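Local coordinates for protein Ufm1-specific protease (Caenorhabditis elegans, PDB 5EJJ) that cleaves the peptide bond after the C-terminal glycine of the ubiquitin-like modifier Ufm1, acting as a thiol protease, and is required to localise certain odorant receptors to cilia, at residues A[380-385]-A[400-405]; A[394-399]-A[497-502]. All coordinates share one frame; numbering follows the deposited sequence.

Contact 1: residues A[380-385]-A[400-405]; sequences NYHHYM and SFQTIW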
loop_
_atom_site.group_PDB
_atom_site.type_symbol
_atom_site.label_atom_id
_atom_site.label_comp_id
_atom_site.label_asym_id
_atom_site.label_seq_id
_atom_site.Cartn_x
_atom_site.Cartn_y
_atom_site.Cartn_z
ATOM N N ASN A 380 -10.136 2.756 -8.085
ATOM C CA ASN A 380 -11.119 1.704 -8.402
ATOM C C ASN A 380 -11.710 1.848 -9.803
ATOM O O ASN A 380 -11.608 2.901 -10.428
ATOM C CB ASN A 380 -12.265 1.651 -7.388
ATOM C CG ASN A 380 -11.856 1.036 -6.065
ATOM O OD1 ASN A 380 -11.176 0.002 -6.029
ATOM N ND2 ASN A 380 -12.263 1.676 -4.962
ATOM N N TYR A 381 -12.345 0.784 -10.281
ATOM C CA TYR A 381 -12.961 0.772 -11.601
ATOM C C TYR A 381 -14.469 0.927 -11.472
ATOM O O TYR A 381 -15.156 -0.021 -11.104
ATOM C CB TYR A 381 -12.646 -0.549 -12.297
ATOM C CG TYR A 381 -13.168 -0.672 -13.711
ATOM C CD1 TYR A 381 -13.553 0.450 -14.437
ATOM C CD2 TYR A 381 -13.277 -1.916 -14.321
ATOM C CE1 TYR A 381 -14.036 0.338 -15.721
ATOM C CE2 TYR A 381 -13.751 -2.038 -15.604
ATOM C CZ TYR A 381 -14.131 -0.910 -16.303
ATOM O OH TYR A 381 -14.608 -1.030 -17.590
ATOM N N HIS A 382 -14.980 2.118 -11.774
ATOM C CA HIS A 382 -16.422 2.336 -11.836
ATOM C C HIS A 382 -16.900 2.310 -13.285
ATOM O O HIS A 382 -16.147 2.634 -14.207
ATOM C CB HIS A 382 -16.804 3.668 -11.202
ATOM C CG HIS A 382 -16.285 3.846 -9.811
ATOM N ND1 HIS A 382 -17.117 3.966 -8.717
ATOM C CD2 HIS A 382 -15.021 3.943 -9.336
ATOM C CE1 HIS A 382 -16.388 4.131 -7.629
ATOM N NE2 HIS A 382 -15.112 4.116 -7.976
ATOM N N HIS A 383 -18.164 1.938 -13.470
ATOM C CA HIS A 383 -18.741 1.713 -14.796
ATOM C C HIS A 383 -20.277 1.730 -14.767
ATOM O O HIS A 383 -20.893 2.098 -13.766
ATOM C CB HIS A 383 -18.252 0.378 -15.345
ATOM C CG HIS A 383 -18.126 -0.682 -14.293
ATOM N ND1 HIS A 383 -19.152 -0.990 -13.432
ATOM C CD2 HIS A 383 -17.085 -1.477 -13.948
ATOM C CE1 HIS A 383 -18.755 -1.937 -12.595
ATOM N NE2 HIS A 383 -17.510 -2.258 -12.897
ATOM N N TYR A 384 -20.889 1.318 -15.873
ATOM C CA TYR A 384 -22.347 1.224 -15.967
ATOM C C TYR A 384 -22.907 0.153 -15.014
ATOM O O TYR A 384 -22.160 -0.683 -14.513
ATOM C CB TYR A 384 -22.761 0.912 -17.417
ATOM C CG TYR A 384 -22.649 2.074 -18.382
ATOM C CD1 TYR A 384 -22.418 3.364 -17.922
ATOM C CD2 TYR A 384 -22.794 1.885 -19.751
ATOM C CE1 TYR A 384 -22.327 4.437 -18.797
ATOM C CE2 TYR A 384 -22.703 2.954 -20.637
ATOM C CZ TYR A 384 -22.470 4.231 -20.150
ATOM O OH TYR A 384 -22.379 5.309 -21.008
ATOM N N MET A 385 -24.217 0.195 -14.761
ATOM C CA MET A 385 -24.928 -0.858 -14.011
ATOM C C MET A 385 -24.313 -1.204 -12.644
ATOM O O MET A 385 -24.256 -2.375 -12.262
ATOM C CB MET A 385 -25.056 -2.137 -14.855
ATOM C CG MET A 385 -25.316 -1.914 -16.351
ATOM S SD MET A 385 -26.622 -0.724 -16.758
ATOM C CE MET A 385 -26.685 -0.927 -18.537
ATOM N N SER A 400 -16.274 7.919 -15.012
ATOM C CA SER A 400 -14.889 8.380 -15.048
ATOM C C SER A 400 -14.636 9.367 -13.934
ATOM O O SER A 400 -13.529 9.449 -13.401
ATOM C CB SER A 400 -14.551 9.034 -16.379
ATOM O OG SER A 400 -14.288 8.039 -17.337
ATOM N N PHE A 401 -15.666 10.124 -13.592
ATOM C CA PHE A 401 -15.562 11.058 -12.491
ATOM C C PHE A 401 -15.364 10.269 -11.210
ATOM O O PHE A 401 -14.546 10.629 -10.362
ATOM C CB PHE A 401 -16.825 11.899 -12.381
ATOM C CG PHE A 401 -16.885 12.703 -11.141
ATOM C CD1 PHE A 401 -16.196 13.904 -11.049
ATOM C CD2 PHE A 401 -17.608 12.261 -10.060
ATOM C CE1 PHE A 401 -16.239 14.666 -9.904
ATOM C CE2 PHE A 401 -17.652 13.011 -8.902
ATOM C CZ PHE A 401 -16.961 14.222 -8.825
ATOM N N GLN A 402 -16.126 9.189 -11.089
ATOM C CA GLN A 402 -16.065 8.319 -9.924
ATOM C C GLN A 402 -14.696 7.640 -9.785
ATOM O O GLN A 402 -14.105 7.613 -8.693
ATOM C CB GLN A 402 -17.210 7.300 -9.963
ATOM C CG GLN A 402 -18.566 7.901 -9.591
ATOM C CD GLN A 402 -19.674 6.872 -9.604
ATOM O OE1 GLN A 402 -19.609 5.893 -10.348
ATOM N NE2 GLN A 402 -20.700 7.080 -8.771
ATOM N N THR A 403 -14.191 7.105 -10.892
ATOM C CA THR A 403 -12.830 6.603 -10.915
ATOM C C THR A 403 -11.857 7.670 -10.418
ATOM O O THR A 403 -11.149 7.450 -9.456
ATOM C CB THR A 403 -12.421 6.122 -12.302
ATOM O OG1 THR A 403 -13.201 4.972 -12.658
ATOM C CG2 THR A 403 -10.946 5.759 -12.309
ATOM N N ILE A 404 -11.846 8.842 -11.030
ATOM C CA ILE A 404 -10.962 9.902 -10.554
ATOM C C ILE A 404 -11.159 10.155 -9.064
ATOM O O ILE A 404 -10.216 10.488 -8.346
ATOM C CB ILE A 404 -11.162 11.215 -11.349
ATOM C CG1 ILE A 404 -10.806 10.995 -12.815
ATOM C CG2 ILE A 404 -10.302 12.350 -10.800
ATOM C CD1 ILE A 404 -11.097 12.177 -13.662
ATOM N N TRP A 405 -12.382 9.973 -8.583
ATOM C CA TRP A 405 -12.652 10.250 -7.178
ATOM C C TRP A 405 -11.994 9.184 -6.334
ATOM O O TRP A 405 -11.255 9.490 -5.393
ATOM C CB TRP A 405 -14.152 10.304 -6.877
ATOM C CG TRP A 405 -14.458 10.812 -5.488
ATOM C CD1 TRP A 405 -14.296 10.134 -4.322
ATOM C CD2 TRP A 405 -14.970 12.104 -5.131
ATOM N NE1 TRP A 405 -14.673 10.917 -3.260
ATOM C CE2 TRP A 405 -15.090 12.133 -3.730
ATOM C CE3 TRP A 405 -15.348 13.235 -5.861
ATOM C CZ2 TRP A 405 -15.568 13.245 -3.040
ATOM C CZ3 TRP A 405 -15.828 14.340 -5.171
ATOM C CH2 TRP A 405 -15.937 14.332 -3.776
#
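In the C78 peptidase domain, which belongs to the papain-like clan CA, the irregular segment 380-385 runs beside the helix 396-409, which carries the presumed nucleophile, and meets residues 400-405 of it. The nearest CA atoms, those of His-382 and Thr-403, are 5.7 Å apart. On the loop side His-382 gives most of the buried surface. With CG anti to the carbonyl carbon (chi1 -53°), its imidazole reaches the helix, where CB of Gln-402 sits over one ring face, 3.7 Å from the ring centroid and 22° off the normal. This is a CH-pi contact, displaced toward the rim on the CG and ND1 side. The CD2 corner lies 3.6 Å from N of Thr-403. Beyond CG the Gln-402 chain is extended and crosses the imidazole at about a right angle. Its amide has partners at both ends, OE1 with Arg-399 NH1 and NE2 with the carbonyl of Pro-419, which should fix its rotation. The hydroxyl of Thr-403, also beside its own backbone N, can make only a weak hydrogen bond to O of Asn-380 (OG1 to O 3.4 Å), since the same proton may instead go to Arg-399 O. An alanine at His-382 would take away the ring that covers Gln-402 CB, and would probably loosen the seat of the loop on the helix. On the far side, Tyr-381 points away from the helix and bonds through OH to the carbonyl of Asp-520, the likely catalytic aspartate. CD2 of His-383 lies 3.6 Å above the centre of the Tyr-381 ring. Since the polar link between the segments is weak and shared, the fit of the loop to the helix here probably depends mainly on the imidazole face against an aliphatic methylene.

Contact 2: residues A[394-399]-A[497-502]; sequences WGCAYR and MLAHTI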
loop_
_atom_site.group_PDB
_atom_site.type_symbol
_atom_site.label_atom_id
_atom_site.label_comp_id
_atom_site.label_asym_id
_atom_site.label_seq_id
_atom_site.Cartn_x
_atom_site.Cartn_y
_atom_site.Cartn_z
ATOM N N TRP A 394 -26.079 7.761 -20.724
ATOM C CA TRP A 394 -25.708 9.077 -20.216
ATOM C C TRP A 394 -24.547 9.131 -19.204
ATOM O O TRP A 394 -23.770 10.098 -19.188
ATOM C CB TRP A 394 -26.946 9.730 -19.611
ATOM C CG TRP A 394 -27.566 8.900 -18.533
ATOM C CD1 TRP A 394 -28.209 7.699 -18.677
ATOM C CD2 TRP A 394 -27.598 9.208 -17.139
ATOM N NE1 TRP A 394 -28.646 7.251 -17.458
ATOM C CE2 TRP A 394 -28.282 8.155 -16.496
ATOM C CE3 TRP A 394 -27.119 10.275 -16.371
ATOM C CZ2 TRP A 394 -28.495 8.139 -15.120
ATOM C CZ3 TRP A 394 -27.338 10.262 -15.006
ATOM C CH2 TRP A 394 -28.020 9.201 -14.395
ATOM N N GLY A 395 -24.433 8.101 -18.367
ATOM C CA GLY A 395 -23.495 8.108 -17.254
ATOM C C GLY A 395 -21.999 7.993 -17.529
ATOM O O GLY A 395 -21.212 8.237 -16.618
ATOM N N CYS A 396 -21.608 7.642 -18.760
ATOM C CA CYS A 396 -20.197 7.383 -19.103
ATOM C C CYS A 396 -19.172 8.304 -18.418
ATOM O O CYS A 396 -18.150 7.845 -17.908
ATOM C CB CYS A 396 -19.969 7.326 -20.636
ATOM S SG CYS A 396 -20.421 8.781 -21.673
ATOM N N ALA A 397 -19.463 9.594 -18.372
ATOM C CA ALA A 397 -18.532 10.537 -17.784
ATOM C C ALA A 397 -18.651 10.570 -16.272
ATOM O O ALA A 397 -17.697 10.917 -15.589
ATOM C CB ALA A 397 -18.740 11.923 -18.362
ATOM N N TYR A 398 -19.822 10.226 -15.751
ATOM C CA TYR A 398 -20.008 10.151 -14.304
ATOM C C TYR A 398 -19.064 9.102 -13.732
ATOM O O TYR A 398 -18.399 9.312 -12.717
ATOM C CB TYR A 398 -21.436 9.729 -13.967
ATOM C CG TYR A 398 -22.475 10.806 -14.096
ATOM C CD1 TYR A 398 -23.360 10.810 -15.159
ATOM C CD2 TYR A 398 -22.587 11.807 -13.138
ATOM C CE1 TYR A 398 -24.318 11.788 -15.275
ATOM C CE2 TYR A 398 -23.538 12.788 -13.238
ATOM C CZ TYR A 398 -24.404 12.774 -14.314
ATOM O OH TYR A 398 -25.364 13.746 -14.436
ATOM N N ARG A 399 -19.038 7.963 -14.407
ATOM C CA ARG A 399 -18.218 6.840 -14.010
ATOM C C ARG A 399 -16.740 7.222 -13.975
ATOM O O ARG A 399 -16.039 6.897 -13.011
ATOM C CB ARG A 399 -18.468 5.653 -14.948
ATOM C CG ARG A 399 -19.921 5.191 -14.947
ATOM C CD ARG A 399 -20.483 5.268 -13.534
ATOM N NE ARG A 399 -21.682 4.459 -13.338
ATOM C CZ ARG A 399 -22.110 4.051 -12.145
ATOM N NH1 ARG A 399 -21.426 4.360 -11.050
ATOM N NH2 ARG A 399 -23.209 3.315 -12.049
ATOM N N MET A 497 -18.836 11.910 -28.483
ATOM C CA MET A 497 -20.081 11.466 -27.880
ATOM C C MET A 497 -19.806 10.698 -26.588
ATOM O O MET A 497 -20.715 10.452 -25.792
ATOM C CB MET A 497 -20.915 10.646 -28.869
ATOM C CG MET A 497 -21.588 11.493 -29.977
ATOM S SD MET A 497 -22.586 12.919 -29.435
ATOM C CE MET A 497 -23.246 13.460 -30.997
ATOM N N LEU A 498 -18.535 10.363 -26.373
ATOM C CA LEU A 498 -18.138 9.413 -25.334
ATOM C C LEU A 498 -17.102 9.940 -24.340
ATOM O O LEU A 498 -16.423 10.927 -24.594
ATOM C CB LEU A 498 -17.622 8.131 -25.990
ATOM C CG LEU A 498 -18.724 7.363 -26.718
ATOM C CD1 LEU A 498 -18.169 6.153 -27.457
ATOM C CD2 LEU A 498 -19.814 6.960 -25.715
ATOM N N ALA A 499 -16.997 9.264 -23.199
ATOM C CA ALA A 499 -16.015 9.619 -22.175
ATOM C C ALA A 499 -15.218 8.389 -21.763
ATOM O O ALA A 499 -15.798 7.329 -21.511
ATOM C CB ALA A 499 -16.703 10.235 -20.957
ATOM N N HIS A 500 -13.893 8.527 -21.716
ATOM C CA HIS A 500 -13.009 7.447 -21.267
ATOM C C HIS A 500 -12.022 7.945 -20.192
ATOM O O HIS A 500 -11.809 9.158 -20.030
ATOM C CB HIS A 500 -12.221 6.853 -22.443
ATOM C CG HIS A 500 -13.070 6.164 -23.473
ATOM N ND1 HIS A 500 -14.426 6.004 -23.343
ATOM C CD2 HIS A 500 -12.729 5.582 -24.650
ATOM C CE1 HIS A 500 -14.898 5.357 -24.401
ATOM N NE2 HIS A 500 -13.888 5.087 -25.201
ATOM N N THR A 501 -11.425 7.011 -19.453
ATOM C CA THR A 501 -10.347 7.363 -18.536
ATOM C C THR A 501 -9.012 6.869 -19.090
ATOM O O THR A 501 -8.909 5.732 -19.551
ATOM C CB THR A 501 -10.567 6.780 -17.138
ATOM O OG1 THR A 501 -11.970 6.740 -16.839
ATOM C CG2 THR A 501 -9.857 7.637 -16.108
ATOM N N ILE A 502 -7.998 7.733 -19.069
ATOM C CA ILE A 502 -6.663 7.347 -19.525
ATOM C C ILE A 502 -5.709 7.083 -18.349
ATOM O O ILE A 502 -5.426 7.969 -17.538
ATOM C CB ILE A 502 -6.050 8.394 -20.481
ATOM C CG1 ILE A 502 -6.825 8.431 -21.798
ATOM C CG2 ILE A 502 -4.584 8.080 -20.766
ATOM C CD1 ILE A 502 -6.309 9.479 -22.780
#
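Strand 499-507 passes the beginning of helix 396-409 so closely that CA of Ala-397 and CA of Ala-499 are 5.1 Å apart. Two small side chains permit this approach: CB of Ala-499 points at the helix and lies 3.7 Å from CB of Ala-397, with CA of Ala-397 equally near. Beyond Ala-499 the neighbouring side chain, His-500, starts out in the opposite direction, as expected for alternation along an extended strand. Its ND1 donates to O of Ala-499 at 2.6 Å, nearly straight at 162°, but from above the carbonyl plane and not along a lone pair. This bond may help set the ring's rotation. The same imidazole also meets the ring of His-522 at a steep angle. The arrangement is that of the papain-like clan, in which the nucleophilic cysteine lies near the start of a helix packed on the sheet that carries the histidine region. Here the inferred nucleophile is Cys-396, with the inferred catalytic His-522 next to its side chain. SG takes the crowded position between the backbone N and the carbonyl carbon (chi1 58°), which turns it toward the strand: it lies 3.8 Å from N of Ala-499 and 4.1 Å from CB of Ala-499. CD2 of Leu-498 makes a looser apolar contact with SG at 4.5 Å. Close to the N-terminal end of the helix, the thiol may be easier to ionise.

Contacts 1 and 2 lie about 9 Å apart between centres and share helix 396-409, which contact 2 meets at its beginning and contact 1 further along. Along the chain the order is 380-385, 394-399, 400-405 and 497-502, so the contacts interlace: a loop before the helix and a strand of the antiparallel sheet about a hundred residues later pack on one helix. They touch directly, Ser-400 OG lying 2.7 Å from Thr-501 OG1 in a probable hydrogen bond, while Tyr-384 packs against Cys-396. All four segments belong to the C78 peptidase region, and together they bring loop, helix and strand around the presumed Cys-396, His-522 and Asp-520 site.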